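Local structure of DUF1254 domain-containing protein (Vibrio parahaemolyticus, 3U07) at residues Met137-Ala140 / Gln141-Gly145; Leu89-Ala93 / Glu94-Val98; Val155-Ser159 / Asn160-Leu164; Arg189-Ser192 / Glu193-Lys197. The protein is of unknown function but belongs to a family that joins a DUF1254 region to a DUF1214 region, and probably enters the export pathway through a signal peptide. The protein carries 2 engineered substitutions. All blocks are in the same frame, centred on the assembly; numbering follows the deposited sequence.

How the contacts relate
Along the chain come contacts 2, 1, 3 and 4, each at an end or bend of a strand. All four reach one mixed sheet, whose strands run across it in the order 153-157, 134-140, 96-100, 187-190. Contacts 2 and 3 connect it to an antiparallel sheet, where strands 82-90 and 161-169 are neighbours, contact 2 leading into the mixed sheet and contact 3 out of it, while contacts 1 and 4 finish strand ends of the mixed sheet. Contact 2 is central, about 8 Å between centres from contacts 1 and 3 and about 10 Å from contact 4. Contacts 3 and 4, which begin on the mixed sheet's two outermost strands, have centres about 18 Å apart and do not touch.

Contact 1 of 4, residues Met137-Ala140 / Gln141-Gly145; sequences MFAA and QDWQG
Gln141 is the first corner residue of a type I beta turn that Ala140 and Trp143 close where strand 134-140 ends. Its side chain lies against Arg156, and NE2 makes a weak hydrogen bond to Asp158 OD2. Asp142 takes the second corner; its OD1 comes back to 4.1 Å from Ala140 CB, a loose contact that leaves a polar side chain on the outside of the turn, where it is well suited. At Trp143 the chain is drawn in again. Trp143 N donates to Ala140 O at 3.0 Å, with an N-H...O angle of 158°, meeting the oxygen from above the carbonyl plane. CG anti to the backbone N (chi1 -180°) sends the indole back toward Ala139 and Met137. Its CE3 comes within 4.1 Å of Ala139 CB, and CZ3 stands 3.8 Å from Met137 CE, the methyl of a selenomethionine whose chain crosses the indole at about a right angle. The small methyl of Ala139 and the long, flexible chain of Met137 suit a large ring that approaches at a slant. Gly145 then lays its CA 3.5 Å above the ring plane, with a phi of 151° that suits a residue lacking a side chain. Ala140 O also accepts from Arg156 NH1, so two donors grip this oxygen, and a polar clasp holds the turn while apolar contacts anchor the tryptophan.

Contact 2 of 4, residues Leu89-Ala93 / Glu94-Val98; sequences LDVAA and EPVIV
Val96 drives one methyl, CG1, between Leu89 and Val91, and the chain reversal closes round it. CG1 sits 3.6 Å from Leu89 CG and only 3.3 Å from Val91 CG1, the latter tighter than ordinary van der Waals contact. Both side chains cross Val96 at about a right angle, and its chi1 of 59°, with CG1 between the backbone N and the carbonyl carbon, aims that methyl at them. Branched aliphatic residues suit this buried spot, since each offers methyls on a short stem. Leu89 extends the apolar row with CD2, 4.2 Å from Val98 CG2.

Glu94 is held at both its backbone and its carboxylate. Glu94 O takes a water hydrogen at 2.7 Å, and the same water donates to Asp90 O at 2.6 Å, bridging the two sides of the bend. A CA-H...O contact from Val91 CA reaches Glu94 O at 3.2 Å. The carboxylate points out of the bend, and OE2 bonds to Ser192 OG. Within 89-93, Asp90 OD1 accepts from Ala92 N at 3.1 Å, an Asx turn, and it also forms a salt bridge with Arg205.

The bend carries the chain from strand 82-90, which pairs with strand 161-169 in the antiparallel sheet, to strand 96-100, flanked by strands 134-140 and 187-190 in the mixed sheet, with helix 191-195 packed against Pro95 and Ile97.

Contact 3 of 4, residues Val155-Ser159 / Asn160-Leu164; sequences VRVDS and NLVKL
Val157 and Val162 face each other across the bend between strands 153-157 and 161-169, their side chains crossing at about a right angle. The nearest methyls are Val157 CG2 and Val162 CG1, 3.9 Å apart, but CB and CG1 of Val157 lie almost as close to that same methyl, which therefore rests against the whole isopropyl group instead of one branch. Val162 has a chi1 of -32°, away from full stagger, hinting at mild strain; this rotation also brings CG1 within 3.5 Å of Ser159 O. Compact, beta-branched valines suit two strand ends that meet at a corner.

Ser159 supplies the polar link of the bend. With OG between the backbone N and the carbonyl carbon (chi1 68°), the hydroxyl faces the chain ahead and donates to Leu161 O. The separation of 2.5 Å between Ser159 OG and Leu161 O is very short, so its exact value is doubtful. The OG is also bonded to Met116 N, and the buried hydroxyl thus has partners on two parts of the chain. Serine suits the place because its short side chain puts a hydroxyl close to the backbone carbonyl two residues on.

Asn160 spans the mouth of the bend through a water that donates at 2.9 Å to Asn160 OD1 and at 3.0 Å to Val157 O. Its ND2 bonds to Asp225 OD1, which fixes which end of the amide faces the water.

Strand 153-157 is the outermost strand of the mixed sheet, beside strand 134-140, while strand 161-169 lies between strands 82-90 and 109-115 of the antiparallel sheet.

Contact 4 of 4, residues Arg189-Ser192 / Glu193-Lys197; sequences RTLS and EYLGK
Thr190 O accepts from Tyr194 N at 2.8 Å and Leu191 O accepts similarly from Leu195 N, the i to i+4 bonds of a short helix that starts directly where strand 187-190 stops. Thr190 is the N-cap: its OG1 receives Glu193 N at 3.2 Å, which satisfies an N-H of the first turn that has no helical carbonyl before it. Threonine suits the place because it can end a strand and still turn a hydroxyl to the helix.

Arg189, the last residue but one of the strand, spreads its guanidinium against Tyr194. CD1 of the ring lies 3.5 Å above the guanidinium plane, over its centre, with the two planes 58° apart, so the groups lean together without stacking. The tyrosine gets there because CG is anti to its backbone N (chi1 -174°). Arg189 NH1 bonds at its edge to a water that also donates to Glu193 O, and NH2 bonds to Ser99 OG.

The far end is a Schellman motif. Gly196 has a phi of 68°, easy for glycine; Gly196 N bonds to Glu193 O at 3.1 Å, and Lys197 N reaches Ser192 O in a practically straight bond of 2.8 Å.

Glu193 crosses the aliphatic stem of Arg189 at about a right angle, OE2 3.4 Å from Arg189 CG; its charge lies too far from the guanidinium for a salt bridge, although a weak attraction is likely. On another flank Leu191 CD1 meets Leu195 CD1 at 3.6 Å, and Leu191 continues inward onto Trp143 and Ile97. Tyr194 OH bonds to Ser150 OG.

Contact 1 of 4, residues Met137-Ala140 / Gln141-Gly145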
loop_
_atom_site.group_PDB
_atom_site.type_symbol
_atom_site.label_atom_id
_atom_site.label_comp_id
_atom_site.label_asym_id
_atom_site.label_seq_id
_atom_site.Cartn_x
_atom_site.Cartn_y
_atom_site.Cartn_z
HETATM N N MSE A 137 -5.577 0.098 19.314
HETATM C CA MSE A 137 -4.618 1.027 19.875
HETATM C C MSE A 137 -3.219 0.829 19.323
HETATM O O MSE A 137 -2.700 -0.283 19.298
HETATM C CB MSE A 137 -4.598 0.901 21.409
HETATM C CG MSE A 137 -3.773 1.979 22.107
HETATM SE SE MSE A 137 -3.858 1.902 24.068
HETATM C CE MSE A 137 -2.328 0.789 24.328
ATOM N N PHE A 138 -2.626 1.927 18.872
ATOM C CA PHE A 138 -1.275 1.921 18.343
ATOM C C PHE A 138 -0.409 2.636 19.368
ATOM O O PHE A 138 -0.693 3.773 19.745
ATOM C CB PHE A 138 -1.230 2.659 17.003
ATOM C CG PHE A 138 -2.049 2.001 15.943
ATOM C CD1 PHE A 138 -3.436 2.117 15.950
ATOM C CD2 PHE A 138 -1.439 1.197 14.982
ATOM C CE1 PHE A 138 -4.213 1.439 15.012
ATOM C CE2 PHE A 138 -2.204 0.512 14.036
ATOM C CZ PHE A 138 -3.592 0.633 14.053
ATOM N N ALA A 139 0.641 1.963 19.825
ATOM C CA ALA A 139 1.524 2.552 20.817
ATOM C C ALA A 139 2.966 2.367 20.413
ATOM O O ALA A 139 3.302 1.407 19.709
ATOM C CB ALA A 139 1.278 1.905 22.189
ATOM N N ALA A 140 3.797 3.307 20.860
ATOM C CA ALA A 140 5.184 3.231 20.561
ATOM C C ALA A 140 5.645 1.986 21.235
ATOM O O ALA A 140 5.117 1.539 22.293
ATOM C CB ALA A 140 5.979 4.408 21.068
ATOM N N GLN A 141 6.613 1.413 20.593
ATOM C CA GLN A 141 7.175 0.213 21.085
ATOM C C GLN A 141 7.614 0.257 22.552
ATOM O O GLN A 141 7.435 -0.738 23.244
ATOM C CB GLN A 141 8.286 -0.138 20.133
ATOM C CG GLN A 141 8.891 -1.461 20.436
ATOM C CD GLN A 141 7.934 -2.618 20.196
ATOM O OE1 GLN A 141 7.333 -3.150 21.120
ATOM N NE2 GLN A 141 7.794 -3.011 18.941
ATOM N N ASP A 142 8.180 1.391 22.997
ATOM C CA ASP A 142 8.699 1.611 24.368
ATOM C C ASP A 142 7.651 2.182 25.349
ATOM O O ASP A 142 7.935 2.413 26.528
ATOM C CB ASP A 142 9.856 2.625 24.331
ATOM C CG ASP A 142 9.445 3.942 23.653
ATOM O OD1 ASP A 142 9.787 4.137 22.464
ATOM O OD2 ASP A 142 8.766 4.770 24.305
ATOM N N TRP A 143 6.445 2.442 24.864
ATOM C CA TRP A 143 5.442 3.031 25.734
ATOM C C TRP A 143 5.105 2.178 26.953
ATOM O O TRP A 143 4.716 1.019 26.837
ATOM C CB TRP A 143 4.169 3.335 24.962
ATOM C CG TRP A 143 3.125 3.949 25.834
ATOM C CD1 TRP A 143 3.097 5.230 26.307
ATOM C CD2 TRP A 143 1.968 3.298 26.361
ATOM N NE1 TRP A 143 1.986 5.417 27.098
ATOM C CE2 TRP A 143 1.278 4.245 27.151
ATOM C CE3 TRP A 143 1.447 2.002 26.249
ATOM C CZ2 TRP A 143 0.090 3.940 27.815
ATOM C CZ3 TRP A 143 0.264 1.698 26.912
ATOM C CH2 TRP A 143 -0.398 2.663 27.687
ATOM N N GLN A 144 5.261 2.779 28.127
ATOM C CA GLN A 144 4.981 2.118 29.393
ATOM C C GLN A 144 3.568 2.549 29.773
ATOM O O GLN A 144 3.228 3.722 29.656
ATOM C CB GLN A 144 5.995 2.593 30.441
ATOM C CG GLN A 144 6.391 1.553 31.480
ATOM C CD GLN A 144 7.071 0.339 30.867
ATOM O OE1 GLN A 144 7.818 0.455 29.895
ATOM N NE2 GLN A 144 6.826 -0.832 31.444
ATOM N N GLY A 145 2.742 1.609 30.216
ATOM C CA GLY A 145 1.380 1.956 30.582
ATOM C C GLY A 145 0.421 0.799 30.378
ATOM O O GLY A 145 0.684 -0.103 29.582
#

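Contact 2 of 4, residues Leu89-Ala93 / Glu94-Val98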
loop_
_atom_site.group_PDB
_atom_site.type_symbol
_atom_site.label_atom_id
_atom_site.label_comp_id
_atom_site.label_asym_id
_atom_site.label_seq_id
_atom_site.Cartn_x
_atom_site.Cartn_y
_atom_site.Cartn_z
ATOM N N LEU A 89 -0.702 8.775 11.821
ATOM C CA LEU A 89 -0.778 8.657 13.267
ATOM C C LEU A 89 0.547 9.136 13.838
ATOM O O LEU A 89 1.590 9.019 13.189
ATOM C CB LEU A 89 -0.980 7.190 13.666
ATOM C CG LEU A 89 -2.363 6.585 13.919
ATOM C CD1 LEU A 89 -3.432 7.259 13.093
ATOM C CD2 LEU A 89 -2.289 5.093 13.644
ATOM N N ASP A 90 0.504 9.690 15.043
ATOM C CA ASP A 90 1.721 10.121 15.727
ATOM C C ASP A 90 1.536 9.629 17.144
ATOM O O ASP A 90 0.679 10.131 17.870
ATOM C CB ASP A 90 1.881 11.641 15.718
ATOM C CG ASP A 90 3.040 12.108 16.592
ATOM O OD1 ASP A 90 3.939 11.295 16.899
ATOM O OD2 ASP A 90 3.059 13.294 16.967
ATOM N N VAL A 91 2.326 8.635 17.531
ATOM C CA VAL A 91 2.215 8.060 18.867
ATOM C C VAL A 91 3.373 8.456 19.789
ATOM O O VAL A 91 3.551 7.870 20.857
ATOM C CB VAL A 91 2.149 6.518 18.784
ATOM C CG1 VAL A 91 0.984 6.092 17.879
ATOM C CG2 VAL A 91 3.464 5.966 18.235
ATOM N N ALA A 92 4.148 9.455 19.376
ATOM C CA ALA A 92 5.292 9.915 20.163
ATOM C C ALA A 92 4.933 10.312 21.593
ATOM O O ALA A 92 5.536 9.824 22.543
ATOM C CB ALA A 92 5.978 11.094 19.467
ATOM N N ALA A 93 3.954 11.199 21.743
ATOM C CA ALA A 93 3.562 11.675 23.067
ATOM C C ALA A 93 2.797 10.634 23.860
ATOM O O ALA A 93 2.968 10.519 25.069
ATOM C CB ALA A 93 2.729 12.952 22.942
ATOM N N GLU A 94 1.956 9.873 23.169
ATOM C CA GLU A 94 1.155 8.847 23.813
ATOM C C GLU A 94 0.488 7.973 22.747
ATOM O O GLU A 94 0.496 8.315 21.568
ATOM C CB GLU A 94 0.078 9.507 24.677
ATOM C CG GLU A 94 -0.866 10.391 23.876
ATOM C CD GLU A 94 -2.006 10.932 24.709
ATOM O OE1 GLU A 94 -2.586 10.152 25.486
ATOM O OE2 GLU A 94 -2.328 12.131 24.579
ATOM N N PRO A 95 -0.093 6.831 23.155
ATOM C CA PRO A 95 -0.759 5.932 22.209
ATOM C C PRO A 95 -1.957 6.591 21.545
ATOM O O PRO A 95 -2.478 7.604 22.029
ATOM C CB PRO A 95 -1.176 4.755 23.084
ATOM C CG PRO A 95 -0.104 4.719 24.130
ATOM C CD PRO A 95 0.032 6.188 24.475
ATOM N N VAL A 96 -2.399 6.001 20.441
ATOM C CA VAL A 96 -3.538 6.511 19.695
ATOM C C VAL A 96 -4.442 5.335 19.370
ATOM O O VAL A 96 -3.978 4.238 19.049
ATOM C CB VAL A 96 -3.086 7.204 18.389
ATOM C CG1 VAL A 96 -2.318 6.226 17.526
ATOM C CG2 VAL A 96 -4.287 7.741 17.636
ATOM N N ILE A 97 -5.740 5.574 19.461
ATOM C CA ILE A 97 -6.718 4.538 19.207
ATOM C C ILE A 97 -7.570 4.842 17.984
ATOM O O ILE A 97 -8.153 5.918 17.858
ATOM C CB ILE A 97 -7.626 4.360 20.452
ATOM C CG1 ILE A 97 -6.785 3.822 21.613
ATOM C CG2 ILE A 97 -8.788 3.433 20.136
ATOM C CD1 ILE A 97 -7.457 3.941 22.966
ATOM N N VAL A 98 -7.610 3.887 17.068
ATOM C CA VAL A 98 -8.410 4.025 15.869
ATOM C C VAL A 98 -9.669 3.213 16.119
ATOM O O VAL A 98 -9.600 2.022 16.444
ATOM C CB VAL A 98 -7.663 3.486 14.633
ATOM C CG1 VAL A 98 -8.564 3.562 13.402
ATOM C CG2 VAL A 98 -6.388 4.303 14.409
HETATM O O HOH W 1 0.547 10.735 20.361
#

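Contact 3 of 4, residues Val155-Ser159 / Asn160-Leu164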
loop_
_atom_site.group_PDB
_atom_site.type_symbol
_atom_site.label_atom_id
_atom_site.label_comp_id
_atom_site.label_asym_id
_atom_site.label_seq_id
_atom_site.Cartn_x
_atom_site.Cartn_y
_atom_site.Cartn_z
ATOM N N VAL A 155 -1.318 -2.453 18.826
ATOM C CA VAL A 155 -0.283 -2.549 17.801
ATOM C C VAL A 155 0.944 -1.764 18.262
ATOM O O VAL A 155 0.879 -0.543 18.433
ATOM C CB VAL A 155 -0.738 -1.936 16.462
ATOM C CG1 VAL A 155 0.379 -2.067 15.434
ATOM C CG2 VAL A 155 -2.005 -2.605 15.985
ATOM N N ARG A 156 2.055 -2.462 18.481
ATOM C CA ARG A 156 3.294 -1.798 18.886
ATOM C C ARG A 156 3.995 -1.343 17.609
ATOM O O ARG A 156 4.253 -2.157 16.724
ATOM C CB ARG A 156 4.188 -2.769 19.659
ATOM C CG ARG A 156 3.633 -3.147 21.026
ATOM C CD ARG A 156 3.788 -2.004 22.029
ATOM N NE ARG A 156 3.160 -2.319 23.314
ATOM C CZ ARG A 156 3.238 -1.555 24.403
ATOM N NH1 ARG A 156 3.922 -0.417 24.380
ATOM N NH2 ARG A 156 2.625 -1.931 25.520
ATOM N N VAL A 157 4.295 -0.050 17.499
ATOM C CA VAL A 157 4.940 0.461 16.290
ATOM C C VAL A 157 6.365 0.942 16.552
ATOM O O VAL A 157 6.672 1.487 17.617
ATOM C CB VAL A 157 4.094 1.604 15.641
ATOM C CG1 VAL A 157 2.671 1.106 15.372
ATOM C CG2 VAL A 157 4.055 2.832 16.548
ATOM N N ASP A 158 7.235 0.731 15.570
ATOM C CA ASP A 158 8.635 1.102 15.705
ATOM C C ASP A 158 9.001 2.505 15.257
ATOM O O ASP A 158 10.120 2.957 15.499
ATOM C CB ASP A 158 9.507 0.060 15.010
ATOM C CG ASP A 158 9.482 -1.280 15.730
ATOM O OD1 ASP A 158 9.131 -2.289 15.096
ATOM O OD2 ASP A 158 9.813 -1.325 16.933
ATOM N N SER A 159 8.075 3.182 14.581
ATOM C CA SER A 159 8.290 4.571 14.183
ATOM C C SER A 159 7.130 5.319 14.843
ATOM O O SER A 159 6.014 4.801 14.899
ATOM C CB SER A 159 8.254 4.752 12.656
ATOM O OG SER A 159 6.958 4.539 12.118
ATOM N N ASN A 160 7.380 6.514 15.370
ATOM C CA ASN A 160 6.306 7.254 16.026
ATOM C C ASN A 160 5.266 7.738 15.032
ATOM O O ASN A 160 4.111 7.950 15.389
ATOM C CB ASN A 160 6.862 8.425 16.832
ATOM C CG ASN A 160 7.673 7.965 18.027
ATOM O OD1 ASN A 160 7.362 6.944 18.639
ATOM N ND2 ASN A 160 8.710 8.726 18.374
ATOM N N LEU A 161 5.682 7.907 13.781
ATOM C CA LEU A 161 4.769 8.326 12.727
ATOM C C LEU A 161 4.401 7.067 11.946
ATOM O O LEU A 161 5.278 6.295 11.551
ATOM C CB LEU A 161 5.452 9.325 11.785
ATOM C CG LEU A 161 5.903 10.668 12.363
ATOM C CD1 LEU A 161 6.755 11.402 11.332
ATOM C CD2 LEU A 161 4.687 11.504 12.750
ATOM N N VAL A 162 3.110 6.837 11.742
ATOM C CA VAL A 162 2.694 5.662 10.990
ATOM C C VAL A 162 1.622 6.059 9.983
ATOM O O VAL A 162 0.685 6.795 10.307
ATOM C CB VAL A 162 2.161 4.527 11.925
ATOM C CG1 VAL A 162 2.884 4.559 13.264
ATOM C CG2 VAL A 162 0.683 4.651 12.117
ATOM N N LYS A 163 1.770 5.591 8.751
ATOM C CA LYS A 163 0.805 5.929 7.714
ATOM C C LYS A 163 -0.422 5.033 7.831
ATOM O O LYS A 163 -0.307 3.813 7.928
ATOM C CB LYS A 163 1.457 5.797 6.333
ATOM C CG LYS A 163 0.538 6.112 5.145
ATOM C CD LYS A 163 1.354 6.298 3.868
ATOM C CE LYS A 163 0.495 6.218 2.608
ATOM N NZ LYS A 163 -0.826 6.898 2.744
ATOM N N LEU A 164 -1.599 5.649 7.839
ATOM C CA LEU A 164 -2.846 4.907 7.958
ATOM C C LEU A 164 -3.697 5.020 6.704
ATOM O O LEU A 164 -3.854 6.106 6.146
ATOM C CB LEU A 164 -3.648 5.419 9.159
ATOM C CG LEU A 164 -5.024 4.799 9.444
ATOM C CD1 LEU A 164 -5.437 5.116 10.878
ATOM C CD2 LEU A 164 -6.065 5.330 8.460
HETATM O O HOH W 2 7.924 4.162 18.106
#

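Contact 4 of 4, residues Arg189-Ser192 / Glu193-Lys197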
loop_
_atom_site.group_PDB
_atom_site.type_symbol
_atom_site.label_atom_id
_atom_site.label_comp_id
_atom_site.label_asym_id
_atom_site.label_seq_id
_atom_site.Cartn_x
_atom_site.Cartn_y
_atom_site.Cartn_z
ATOM N N ARG A 189 -8.385 8.859 18.042
ATOM C CA ARG A 189 -8.292 9.603 19.293
ATOM C C ARG A 189 -7.028 9.229 20.061
ATOM O O ARG A 189 -6.602 8.075 20.040
ATOM C CB ARG A 189 -9.501 9.293 20.184
ATOM C CG ARG A 189 -10.820 9.910 19.754
ATOM C CD ARG A 189 -11.949 9.388 20.623
ATOM N NE ARG A 189 -12.315 8.017 20.273
ATOM C CZ ARG A 189 -13.175 7.277 20.964
ATOM N NH1 ARG A 189 -13.751 7.775 22.048
ATOM N NH2 ARG A 189 -13.470 6.046 20.566
ATOM N N THR A 190 -6.420 10.205 20.727
ATOM C CA THR A 190 -5.247 9.927 21.542
ATOM C C THR A 190 -5.788 9.192 22.771
ATOM O O THR A 190 -6.968 9.312 23.104
ATOM C CB THR A 190 -4.548 11.219 22.027
ATOM O OG1 THR A 190 -5.492 12.045 22.720
ATOM C CG2 THR A 190 -3.960 11.978 20.852
ATOM N N LEU A 191 -4.930 8.427 23.435
ATOM C CA LEU A 191 -5.342 7.684 24.618
ATOM C C LEU A 191 -5.997 8.611 25.645
ATOM O O LEU A 191 -7.080 8.318 26.144
ATOM C CB LEU A 191 -4.133 6.988 25.248
ATOM C CG LEU A 191 -4.394 6.212 26.540
ATOM C CD1 LEU A 191 -5.488 5.154 26.321
ATOM C CD2 LEU A 191 -3.091 5.575 27.005
ATOM N N SER A 192 -5.346 9.732 25.948
ATOM C CA SER A 192 -5.891 10.665 26.925
ATOM C C SER A 192 -7.278 11.130 26.509
ATOM O O SER A 192 -8.204 11.127 27.324
ATOM C CB SER A 192 -4.955 11.865 27.117
ATOM O OG SER A 192 -4.749 12.554 25.901
ATOM N N GLU A 193 -7.430 11.519 25.243
ATOM C CA GLU A 193 -8.732 11.960 24.741
ATOM C C GLU A 193 -9.735 10.822 24.905
ATOM O O GLU A 193 -10.870 11.030 25.330
ATOM C CB GLU A 193 -8.649 12.337 23.256
ATOM C CG GLU A 193 -9.949 12.919 22.695
ATOM C CD GLU A 193 -9.867 13.255 21.211
ATOM O OE1 GLU A 193 -8.757 13.567 20.724
ATOM O OE2 GLU A 193 -10.918 13.226 20.535
ATOM N N TYR A 194 -9.299 9.616 24.559
ATOM C CA TYR A 194 -10.128 8.417 24.653
ATOM C C TYR A 194 -10.606 8.197 26.084
ATOM O O TYR A 194 -11.750 7.811 26.314
ATOM C CB TYR A 194 -9.309 7.205 24.207
ATOM C CG TYR A 194 -10.062 5.899 24.119
ATOM C CD1 TYR A 194 -10.788 5.565 22.977
ATOM C CD2 TYR A 194 -9.993 4.966 25.153
ATOM C CE1 TYR A 194 -11.418 4.328 22.862
ATOM C CE2 TYR A 194 -10.621 3.730 25.050
ATOM C CZ TYR A 194 -11.327 3.415 23.902
ATOM O OH TYR A 194 -11.930 2.184 23.793
ATOM N N LEU A 195 -9.719 8.441 27.042
ATOM C CA LEU A 195 -10.046 8.242 28.446
ATOM C C LEU A 195 -10.629 9.487 29.107
ATOM O O LEU A 195 -11.031 9.441 30.271
ATOM C CB LEU A 195 -8.795 7.771 29.206
ATOM C CG LEU A 195 -8.191 6.440 28.728
ATOM C CD1 LEU A 195 -6.913 6.133 29.496
ATOM C CD2 LEU A 195 -9.209 5.317 28.917
ATOM N N GLY A 196 -10.692 10.586 28.355
ATOM C CA GLY A 196 -11.221 11.833 28.888
ATOM C C GLY A 196 -10.297 12.384 29.957
ATOM O O GLY A 196 -10.739 12.932 30.963
ATOM N N LYS A 197 -8.996 12.260 29.716
ATOM C CA LYS A 197 -7.983 12.701 30.666
ATOM C C LYS A 197 -7.039 13.772 30.153
ATOM O O LYS A 197 -6.943 14.002 28.947
ATOM C CB LYS A 197 -7.149 11.492 31.092
ATOM C CG LYS A 197 -7.269 11.150 32.550
ATOM C CD LYS A 197 -7.372 9.656 32.788
ATOM C CE LYS A 197 -6.079 8.925 32.481
ATOM N NZ LYS A 197 -5.796 8.837 31.024
HETATM O O HOH W 3 -13.317 10.525 23.442
#